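Local atomic coordinates of regulatory protein BlaR1 (Bacillus licheniformis, PDB entry 1NRF), a protein that senses beta-lactam antibiotics through this extracellular C-terminal domain and probably relays their presence across the membrane to the cytoplasm. Residues A[73-78]-A[174-179]; A[82-87]-A[113-118]; A[119-124]-A[144-149]. All coordinates share one frame; numbering follows the deposited sequence. Where two conformers were deposited one is given.

In the fold
From the N-terminal side, the chain runs down helix 66-76 into residues 73-78, which close a long loop with residues 174-179 in contact 1. The other two contacts are nested inside that loop and follow one another in series without crossing. Contact 2 pairs the loop residues 82-87 with the first half of helix 113-123. Contact 3 then takes the second half, residues 119-124, to the loop 144-149. Helix 113-123 is thus shared, and it also packs on the end of helix 66-76 and the turn after it, where Ala73 and Ile78 meet Leu119. The contacts tie together helices 66-76, 113-123 and 177-187 and the loops between them, the helical part of the penicillin-binding domain.

Contact 1: residues A[73-78]-A[174-179]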
loop_
_atom_site.group_PDB
_atom_site.type_symbol
_atom_site.label_atom_id
_atom_site.label_comp_id
_atom_site.label_asym_id
_atom_site.label_seq_id
_atom_site.Cartn_x
_atom_site.Cartn_y
_atom_site.Cartn_z
ATOM N N ALA A 73 8.437 12.642 -1.669
ATOM C CA ALA A 73 9.165 13.138 -2.833
ATOM C C ALA A 73 8.532 14.406 -3.410
ATOM O O ALA A 73 9.234 15.354 -3.776
ATOM C CB ALA A 73 9.238 12.058 -3.901
ATOM N N LEU A 74 7.208 14.417 -3.497
ATOM C CA LEU A 74 6.488 15.573 -4.015
ATOM C C LEU A 74 6.611 16.756 -3.049
ATOM O O LEU A 74 6.927 17.879 -3.449
ATOM C CB LEU A 74 5.011 15.222 -4.219
ATOM C CG LEU A 74 4.711 14.219 -5.335
ATOM C CD1 LEU A 74 3.246 13.791 -5.274
ATOM C CD2 LEU A 74 5.052 14.857 -6.692
ATOM N N GLU A 75 6.354 16.489 -1.774
ATOM C CA GLU A 75 6.426 17.504 -0.732
ATOM C C GLU A 75 7.791 18.174 -0.633
ATOM O O GLU A 75 7.890 19.313 -0.175
ATOM C CB GLU A 75 6.068 16.880 0.617
ATOM C CG GLU A 75 4.581 16.836 0.900
ATOM C CD GLU A 75 4.021 18.218 1.157
ATOM O OE1 GLU A 75 4.591 18.930 2.016
ATOM O OE2 GLU A 75 3.017 18.593 0.514
ATOM N N SER A 76 8.835 17.461 -1.053
ATOM C CA SER A 76 10.206 17.968 -1.011
ATOM C C SER A 76 10.600 18.722 -2.278
ATOM O O SER A 76 11.620 19.409 -2.308
ATOM C CB SER A 76 11.191 16.814 -0.803
ATOM O OG SER A 76 11.186 16.369 0.538
ATOM N N GLY A 77 9.792 18.584 -3.321
ATOM C CA GLY A 77 10.097 19.245 -4.570
ATOM C C GLY A 77 11.001 18.385 -5.433
ATOM O O GLY A 77 11.433 18.815 -6.507
ATOM N N ILE A 78 11.294 17.170 -4.970
ATOM C CA ILE A 78 12.148 16.247 -5.723
ATOM C C ILE A 78 11.525 15.923 -7.082
ATOM O O ILE A 78 12.234 15.631 -8.043
ATOM C CB ILE A 78 12.382 14.927 -4.947
ATOM C CG1 ILE A 78 13.049 15.225 -3.603
ATOM C CG2 ILE A 78 13.262 13.990 -5.756
ATOM C CD1 ILE A 78 14.320 16.052 -3.704
ATOM N N ASP A 174 -1.969 17.110 6.799
ATOM C CA ASP A 174 -1.876 18.455 6.248
ATOM C C ASP A 174 -0.714 18.699 5.284
ATOM O O ASP A 174 0.189 19.492 5.564
ATOM C CB ASP A 174 -1.821 19.461 7.397
ATOM C CG ASP A 174 -1.889 20.890 6.922
ATOM O OD1 ASP A 174 -2.643 21.165 5.963
ATOM O OD2 ASP A 174 -1.195 21.741 7.513
ATOM N N PHE A 175 -0.739 18.002 4.153
ATOM C CA PHE A 175 0.279 18.163 3.125
ATOM C C PHE A 175 -0.364 19.024 2.048
ATOM O O PHE A 175 -1.577 19.203 2.047
ATOM C CB PHE A 175 0.679 16.805 2.535
ATOM C CG PHE A 175 1.541 15.971 3.447
ATOM C CD1 PHE A 175 2.739 16.476 3.944
ATOM C CD2 PHE A 175 1.156 14.679 3.809
ATOM C CE1 PHE A 175 3.543 15.713 4.787
ATOM C CE2 PHE A 175 1.946 13.908 4.647
ATOM C CZ PHE A 175 3.148 14.426 5.142
ATOM N N LYS A 176 0.433 19.566 1.135
ATOM C CA LYS A 176 -0.139 20.391 0.079
ATOM C C LYS A 176 -1.239 19.579 -0.617
ATOM O O LYS A 176 -1.020 18.440 -1.047
ATOM C CB LYS A 176 0.948 20.829 -0.915
ATOM C CG LYS A 176 1.951 21.832 -0.328
ATOM C CD LYS A 176 3.039 22.236 -1.330
ATOM C CE LYS A 176 4.014 21.091 -1.619
ATOM N NZ LYS A 176 5.006 21.396 -2.710
ATOM N N GLN A 177 -2.431 20.166 -0.685
ATOM C CA GLN A 177 -3.589 19.529 -1.299
ATOM C C GLN A 177 -3.243 18.930 -2.663
ATOM O O GLN A 177 -3.717 17.850 -3.023
ATOM C CB GLN A 177 -4.707 20.560 -1.435
ATOM C CG GLN A 177 -5.851 20.143 -2.329
ATOM C CD GLN A 177 -6.577 21.339 -2.920
ATOM O OE1 GLN A 177 -7.269 22.078 -2.211
ATOM N NE2 GLN A 177 -6.410 21.544 -4.228
ATOM N N SER A 178 -2.395 19.635 -3.404
ATOM C CA SER A 178 -1.963 19.210 -4.728
ATOM C C SER A 178 -1.225 17.870 -4.774
ATOM O O SER A 178 -1.452 17.063 -5.676
ATOM C CB SER A 178 -1.072 20.291 -5.345
ATOM O OG SER A 178 -0.544 19.876 -6.594
ATOM N N ASN A 179 -0.338 17.633 -3.818
ATOM C CA ASN A 179 0.423 16.391 -3.802
ATOM C C ASN A 179 -0.430 15.179 -3.436
ATOM O O ASN A 179 -0.231 14.090 -3.979
ATOM C CB ASN A 179 1.607 16.527 -2.853
ATOM C CG ASN A 179 2.512 17.685 -3.233
ATOM O OD1 ASN A 179 2.725 17.949 -4.412
ATOM N ND2 ASN A 179 3.054 18.372 -2.240
#
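Glu75 reaches across from the end of helix 66-76 and delivers one carboxylate oxygen to the start of helix 177-187. Two donors grip OE2: the backbone N of Lys176 at 2.8 Å, and ND2 of Asn179, also at 2.8 Å. They come from opposite faces of the carboxylate, Lys176 N on the syn side but 35° out of the plane, and the amide from 43° above it. A bend at chi2 (-70°) turns CD of Glu75 toward these donors. Because Lys176 is the N-cap residue, the acid lies by a helix start, whose dipole would be expected to stabilise a negative charge.

The close packing is on the inner side. Leu74 and Asn179, both buried, slide past each other in opposite directions, with Leu74 CB 3.6 Å from Asn179 OD1. A short amide suits this place, since its ND2 can serve Glu75 while its other branch lies against leucine.

The solvent side is looser. At a partly exposed margin the ring of Phe175 meets the acid obliquely, its CD1 3.5 Å from Glu75 CD. Lys176 lays its aliphatic chain beside Glu75 OE2, with CE 3.4 Å away, yet its NZ stays 4.7 Å from that oxygen, too far for a salt bridge.

Leu74 continues onto Thr182 and Val183 of helix 177-187, Phe175 and Asn179 touch Leu71 of helix 66-76, and Ala73 packs on Leu119 of helix 113-123.

Contact 2: residues A[82-87]-A[113-118]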
loop_
_atom_site.group_PDB
_atom_site.type_symbol
_atom_site.label_atom_id
_atom_site.label_comp_id
_atom_site.label_asym_id
_atom_site.label_seq_id
_atom_site.Cartn_x
_atom_site.Cartn_y
_atom_site.Cartn_z
ATOM N N ASN A 82 3.902 17.605 -13.015
ATOM C CA ASN A 82 4.285 17.770 -14.414
ATOM C C ASN A 82 5.585 17.077 -14.805
ATOM O O ASN A 82 5.643 16.409 -15.837
ATOM C CB ASN A 82 4.372 19.260 -14.742
ATOM C CG ASN A 82 3.209 20.046 -14.161
ATOM O OD1 ASN A 82 2.043 19.687 -14.355
ATOM N ND2 ASN A 82 3.519 21.121 -13.443
ATOM N N ASP A 83 6.631 17.235 -13.999
ATOM C CA ASP A 83 7.903 16.587 -14.309
ATOM C C ASP A 83 8.307 15.558 -13.253
ATOM O O ASP A 83 8.738 15.905 -12.157
ATOM C CB ASP A 83 9.021 17.625 -14.464
ATOM C CG ASP A 83 10.339 17.005 -14.917
ATOM O OD1 ASP A 83 11.356 17.733 -14.948
ATOM O OD2 ASP A 83 10.363 15.794 -15.243
ATOM N N SER A 84 8.156 14.286 -13.593
ATOM C CA SER A 84 8.523 13.212 -12.680
ATOM C C SER A 84 9.285 12.162 -13.471
ATOM O O SER A 84 9.576 11.082 -12.963
ATOM C CB SER A 84 7.275 12.583 -12.051
ATOM O OG SER A 84 6.479 11.931 -13.027
ATOM N N HIS A 85 9.600 12.496 -14.721
ATOM C CA HIS A 85 10.331 11.590 -15.601
ATOM C C HIS A 85 11.711 11.283 -15.039
ATOM O O HIS A 85 12.348 12.139 -14.431
ATOM C CB HIS A 85 10.459 12.189 -17.008
ATOM C CG HIS A 85 11.113 11.269 -17.991
ATOM N ND1 HIS A 85 12.482 11.138 -18.093
ATOM C CD2 HIS A 85 10.584 10.386 -18.870
ATOM C CE1 HIS A 85 12.768 10.211 -18.989
ATOM N NE2 HIS A 85 11.634 9.738 -19.475
ATOM N N MET A 86 12.171 10.057 -15.253
ATOM C CA MET A 86 13.462 9.629 -14.740
ATOM C C MET A 86 14.057 8.574 -15.677
ATOM O O MET A 86 13.625 7.419 -15.680
ATOM C CB MET A 86 13.263 9.054 -13.328
ATOM C CG MET A 86 14.523 8.824 -12.516
ATOM S SD MET A 86 14.185 8.132 -10.867
ATOM C CE MET A 86 13.429 9.523 -10.049
ATOM N N THR A 87 15.036 8.974 -16.484
ATOM C CA THR A 87 15.676 8.042 -17.412
ATOM C C THR A 87 16.348 6.913 -16.641
ATOM O O THR A 87 16.873 7.117 -15.545
ATOM C CB THR A 87 16.745 8.749 -18.293
ATOM O OG1 THR A 87 16.112 9.747 -19.107
ATOM C CG2 THR A 87 17.455 7.740 -19.196
ATOM N N THR A 113 10.804 -0.452 -8.628
ATOM C CA THR A 113 11.518 -0.150 -7.401
ATOM C C THR A 113 12.643 0.857 -7.512
ATOM O O THR A 113 12.733 1.753 -6.672
ATOM C CB THR A 113 12.061 -1.444 -6.771
ATOM O OG1 THR A 113 10.960 -2.310 -6.456
ATOM C CG2 THR A 113 12.832 -1.141 -5.494
ATOM N N TRP A 114 13.492 0.736 -8.537
ATOM C CA TRP A 114 14.615 1.664 -8.669
ATOM C C TRP A 114 14.199 3.129 -8.706
ATOM O O TRP A 114 14.929 3.995 -8.228
ATOM C CB TRP A 114 15.489 1.331 -9.895
ATOM C CG TRP A 114 14.859 1.513 -11.265
ATOM C CD1 TRP A 114 14.408 0.526 -12.090
ATOM C CD2 TRP A 114 14.710 2.742 -11.991
ATOM N NE1 TRP A 114 14.001 1.058 -13.286
ATOM C CE2 TRP A 114 14.177 2.417 -13.253
ATOM C CE3 TRP A 114 14.982 4.088 -11.697
ATOM C CZ2 TRP A 114 13.909 3.388 -14.231
ATOM C CZ3 TRP A 114 14.715 5.058 -12.671
ATOM C CH2 TRP A 114 14.185 4.697 -13.923
ATOM N N TYR A 115 13.018 3.400 -9.249
ATOM C CA TYR A 115 12.513 4.772 -9.344
ATOM C C TYR A 115 12.345 5.439 -7.978
ATOM O O TYR A 115 12.811 6.556 -7.759
ATOM C CB TYR A 115 11.176 4.784 -10.086
ATOM C CG TYR A 115 10.574 6.160 -10.253
ATOM C CD1 TYR A 115 9.947 6.804 -9.190
ATOM C CD2 TYR A 115 10.650 6.828 -11.481
ATOM C CE1 TYR A 115 9.416 8.075 -9.347
ATOM C CE2 TYR A 115 10.121 8.093 -11.645
ATOM C CZ TYR A 115 9.507 8.711 -10.581
ATOM O OH TYR A 115 8.975 9.968 -10.748
ATOM N N PHE A 116 11.662 4.753 -7.068
ATOM C CA PHE A 116 11.434 5.294 -5.735
ATOM C C PHE A 116 12.699 5.228 -4.893
ATOM O O PHE A 116 12.926 6.080 -4.032
ATOM C CB PHE A 116 10.271 4.556 -5.053
ATOM C CG PHE A 116 8.964 4.700 -5.788
ATOM C CD1 PHE A 116 8.653 3.858 -6.861
ATOM C CD2 PHE A 116 8.089 5.743 -5.482
ATOM C CE1 PHE A 116 7.495 4.064 -7.621
ATOM C CE2 PHE A 116 6.931 5.956 -6.233
ATOM C CZ PHE A 116 6.634 5.116 -7.306
ATOM N N GLN A 117 13.531 4.227 -5.158
ATOM C CA GLN A 117 14.791 4.071 -4.439
ATOM C C GLN A 117 15.699 5.272 -4.703
ATOM O O GLN A 117 16.230 5.882 -3.773
ATOM C CB GLN A 117 15.491 2.789 -4.889
ATOM C CG GLN A 117 15.561 1.710 -3.824
ATOM C CD GLN A 117 16.025 0.378 -4.382
ATOM O OE1 GLN A 117 16.444 -0.509 -3.638
ATOM N NE2 GLN A 117 15.937 0.225 -5.698
ATOM N N LYS A 118 15.879 5.611 -5.973
ATOM C CA LYS A 118 16.724 6.738 -6.317
ATOM C C LYS A 118 16.032 8.015 -5.870
ATOM O O LYS A 118 16.638 9.087 -5.826
ATOM C CB LYS A 118 17.004 6.757 -7.826
ATOM C CG LYS A 118 17.709 5.479 -8.335
ATOM C CD LYS A 118 18.578 5.706 -9.593
ATOM C CE LYS A 118 17.771 6.080 -10.836
ATOM N NZ LYS A 118 18.627 6.212 -12.064
#
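Tyr115 and Ser84 supply the one hydrogen bond between these segments. The phenol OH of Tyr115 donates to the carbonyl O of Ser84 at 2.6 Å, meeting a lone pair in the carbonyl plane with a C=O...donor angle of 133°. Tyrosine suits the place because its long, rigid ring carries a donor from helix 113-123 out to the loop backbone. Two further hydrogen bonds lead outside the segments: Ser84 OG accepts from Leu104 N and so ties the same loop to helix 104-110, and the indole NE1 of Trp114 is hydrogen-bonded to Trp98 O.

Sulfur and methyl contacts form the second group, all made by Met86. Its chain runs straight to SD and then bends at chi3 (-71°), which places CE over the centre of the Tyr115 ring, 4.0 Å from the centroid, as a CH-pi contact. SD lies over the same face, 4.2 Å from that centroid. It also approaches the Trp114 ring obliquely, 3.6 Å from CZ3, and Lys118 CE passes 4.1 Å from Met86 SD. A flexible thioether can serve two differently turned rings at once.

A weaker polar approach completes the interface. The carbonyl O of Met86 faces the edge of Trp114, 3.3 Å from CH2.

Such paired Met-aromatic contacts here join a loop to the helical part of a penicillin-binding fold, with the Tyr115 side chain about 10 Å from that of Ser63, the probable acylation site.

Contact 3: residues A[119-124]-A[144-149]; sequences LDRQIG and VPADYW
The ring of Tyr148 presents its hydroxyl to the carboxylate of Asp120, the two planes being 25° apart. Over the centre of one face of this ring lies CD1 of Trp149, in one of its two conformers, 3.4 Å above the plane; at the ring edge, in plane, are Val144 O and Pro145 C, and Phe142 stacks on it as well. The indole of Trp149, so placed, has CD2 of Tyr148 at its edge. This is the helical part of the penicillin-binding fold, where the 144-149 loop packs on the last turns of helix 113-123, with the Trp149 side chain about 5 Å from that of Ser63, the probable acylated serine, and, in this conformer, touching Lys66.

Tyr148 OH donates to Asp120 OD2 at 2.6 Å, arriving from 62° above the carboxylate plane. A chi1 of 57° sets CG of Tyr148, from which the ring carries OH toward Asp120. Aspartate suits this buried junction because its two oxygens have separate partners: OD2 takes Tyr148 OH and a water, OD1 is hydrogen-bonded to Ser69 OG of helix 66-76.

Toward the outside, Arg121 lies beside Ala146, NH2 coming 3.6 Å from CB; the small methyl lets the guanidinium pass close by. Pro145 O lies 3.8 Å from Asp120 CB.

The water donates to Asp120 OD2 at 2.7 Å and to Pro145 O at 2.8 Å while, in this conformer of Trp149, accepting from NE1 at 3.0 Å.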
loop_
_atom_site.group_PDB
_atom_site.type_symbol
_atom_site.label_atom_id
_atom_site.label_comp_id
_atom_site.label_asym_id
_atom_site.label_seq_id
_atom_site.Cartn_x
_atom_site.Cartn_y
_atom_site.Cartn_z
ATOM N N LEU A 119 14.756 7.883 -5.520
ATOM C CA LEU A 119 13.953 9.008 -5.056
ATOM C C LEU A 119 14.203 9.168 -3.559
ATOM O O LEU A 119 14.309 10.283 -3.051
ATOM C CB LEU A 119 12.472 8.721 -5.321
ATOM C CG LEU A 119 11.542 9.819 -5.850
ATOM C CD1 LEU A 119 12.173 10.530 -7.033
ATOM C CD2 LEU A 119 10.215 9.189 -6.251
ATOM N N ASP A 120 14.311 8.036 -2.863
ATOM C CA ASP A 120 14.557 8.013 -1.421
ATOM C C ASP A 120 15.991 8.425 -1.090
ATOM O O ASP A 120 16.252 9.003 -0.035
ATOM C CB ASP A 120 14.286 6.605 -0.852
ATOM C CG ASP A 120 12.796 6.330 -0.615
ATOM O OD1 ASP A 120 11.951 7.150 -1.036
ATOM O OD2 ASP A 120 12.470 5.284 -0.006
ATOM N N ARG A 121 16.914 8.117 -1.996
ATOM C CA ARG A 121 18.324 8.455 -1.810
ATOM C C ARG A 121 18.580 9.950 -1.961
ATOM O O ARG A 121 19.507 10.492 -1.356
ATOM C CB ARG A 121 19.187 7.679 -2.812
ATOM C CG ARG A 121 19.258 6.176 -2.543
ATOM C CD ARG A 121 19.467 5.384 -3.826
ATOM N NE ARG A 121 19.666 3.955 -3.580
ATOM C CZ ARG A 121 19.633 3.025 -4.531
ATOM N NH1 ARG A 121 19.397 3.373 -5.789
ATOM N NH2 ARG A 121 19.861 1.753 -4.230
ATOM N N GLN A 122 17.753 10.617 -2.763
ATOM C CA GLN A 122 17.913 12.047 -2.980
ATOM C C GLN A 122 17.488 12.792 -1.713
ATOM O O GLN A 122 18.049 13.837 -1.369
ATOM C CB GLN A 122 17.069 12.503 -4.179
ATOM C CG GLN A 122 17.514 13.833 -4.791
ATOM C CD GLN A 122 16.748 14.215 -6.067
ATOM O OE1 GLN A 122 16.527 13.380 -6.956
ATOM N NE2 GLN A 122 16.358 15.486 -6.165
ATOM N N ILE A 123 16.508 12.236 -1.008
ATOM C CA ILE A 123 16.010 12.857 0.212
ATOM C C ILE A 123 16.933 12.611 1.408
ATOM O O ILE A 123 17.091 13.481 2.263
ATOM C CB ILE A 123 14.575 12.367 0.516
ATOM C CG1 ILE A 123 13.655 12.790 -0.630
ATOM C CG2 ILE A 123 14.071 12.952 1.830
ATOM C CD1 ILE A 123 12.227 12.323 -0.482
ATOM N N GLY A 124 17.543 11.431 1.468
ATOM C CA GLY A 124 18.453 11.128 2.564
ATOM C C GLY A 124 17.849 10.505 3.813
ATOM O O GLY A 124 16.682 10.738 4.139
ATOM N N VAL A 144 18.641 1.230 5.829
ATOM C CA VAL A 144 19.352 2.042 4.852
ATOM C C VAL A 144 18.330 2.530 3.818
ATOM O O VAL A 144 17.383 1.811 3.464
ATOM C CB VAL A 144 20.488 1.241 4.162
ATOM C CG1 VAL A 144 21.474 0.745 5.213
ATOM C CG2 VAL A 144 19.913 0.074 3.365
ATOM N N PRO A 145 18.505 3.763 3.329
ATOM C CA PRO A 145 17.596 4.353 2.344
ATOM C C PRO A 145 17.163 3.457 1.200
ATOM O O PRO A 145 16.037 3.565 0.713
ATOM C CB PRO A 145 18.353 5.602 1.862
ATOM C CG PRO A 145 19.780 5.359 2.283
ATOM C CD PRO A 145 19.647 4.655 3.589
ATOM N N ALA A 146 18.042 2.556 0.788
ATOM C CA ALA A 146 17.746 1.675 -0.328
ATOM C C ALA A 146 16.709 0.584 -0.083
ATOM O O ALA A 146 16.006 0.194 -1.014
ATOM C CB ALA A 146 19.036 1.050 -0.842
ATOM N N ASP A 147 16.586 0.093 1.146
ATOM C CA ASP A 147 15.632 -0.993 1.378
ATOM C C ASP A 147 14.895 -1.103 2.715
ATOM O O ASP A 147 14.351 -2.160 3.022
ATOM C CB ASP A 147 16.330 -2.332 1.089
ATOM C CG ASP A 147 17.850 -2.223 1.096
ATOM O OD1 ASP A 147 18.406 -1.594 0.170
ATOM O OD2 ASP A 147 18.491 -2.763 2.023
ATOM N N TYR A 148 14.859 -0.027 3.494
ATOM C CA TYR A 148 14.191 -0.048 4.800
ATOM C C TYR A 148 12.755 -0.549 4.754
ATOM O O TYR A 148 12.252 -1.108 5.730
ATOM C CB TYR A 148 14.194 1.348 5.438
ATOM C CG TYR A 148 13.551 2.450 4.609
ATOM C CD1 TYR A 148 14.241 3.061 3.567
ATOM C CD2 TYR A 148 12.266 2.913 4.904
ATOM C CE1 TYR A 148 13.674 4.111 2.841
ATOM C CE2 TYR A 148 11.689 3.955 4.191
ATOM C CZ TYR A 148 12.395 4.553 3.161
ATOM O OH TYR A 148 11.823 5.587 2.445
ATOM N N TRP A 149 12.114 -0.343 3.609
ATOM C CA TRP A 149 10.728 -0.735 3.400
ATOM C C TRP A 149 10.593 -2.124 2.786
ATOM O O TRP A 149 9.491 -2.548 2.423
ATOM C CB TRP A 149 10.044 0.297 2.499
ATOM C CG TRP A 149 10.861 0.630 1.308
ATOM C CD1 TRP A 149 11.894 1.516 1.245
ATOM C CD2 TRP A 149 10.779 0.015 0.020
ATOM N NE1 TRP A 149 12.469 1.491 -0.002
ATOM C CE2 TRP A 149 11.804 0.579 -0.777
ATOM C CE3 TRP A 149 9.940 -0.960 -0.541
ATOM C CZ2 TRP A 149 12.015 0.201 -2.107
ATOM C CZ3 TRP A 149 10.147 -1.338 -1.863
ATOM C CH2 TRP A 149 11.179 -0.757 -2.632
HETATM O O HOH W 1 14.082 3.602 -1.345
#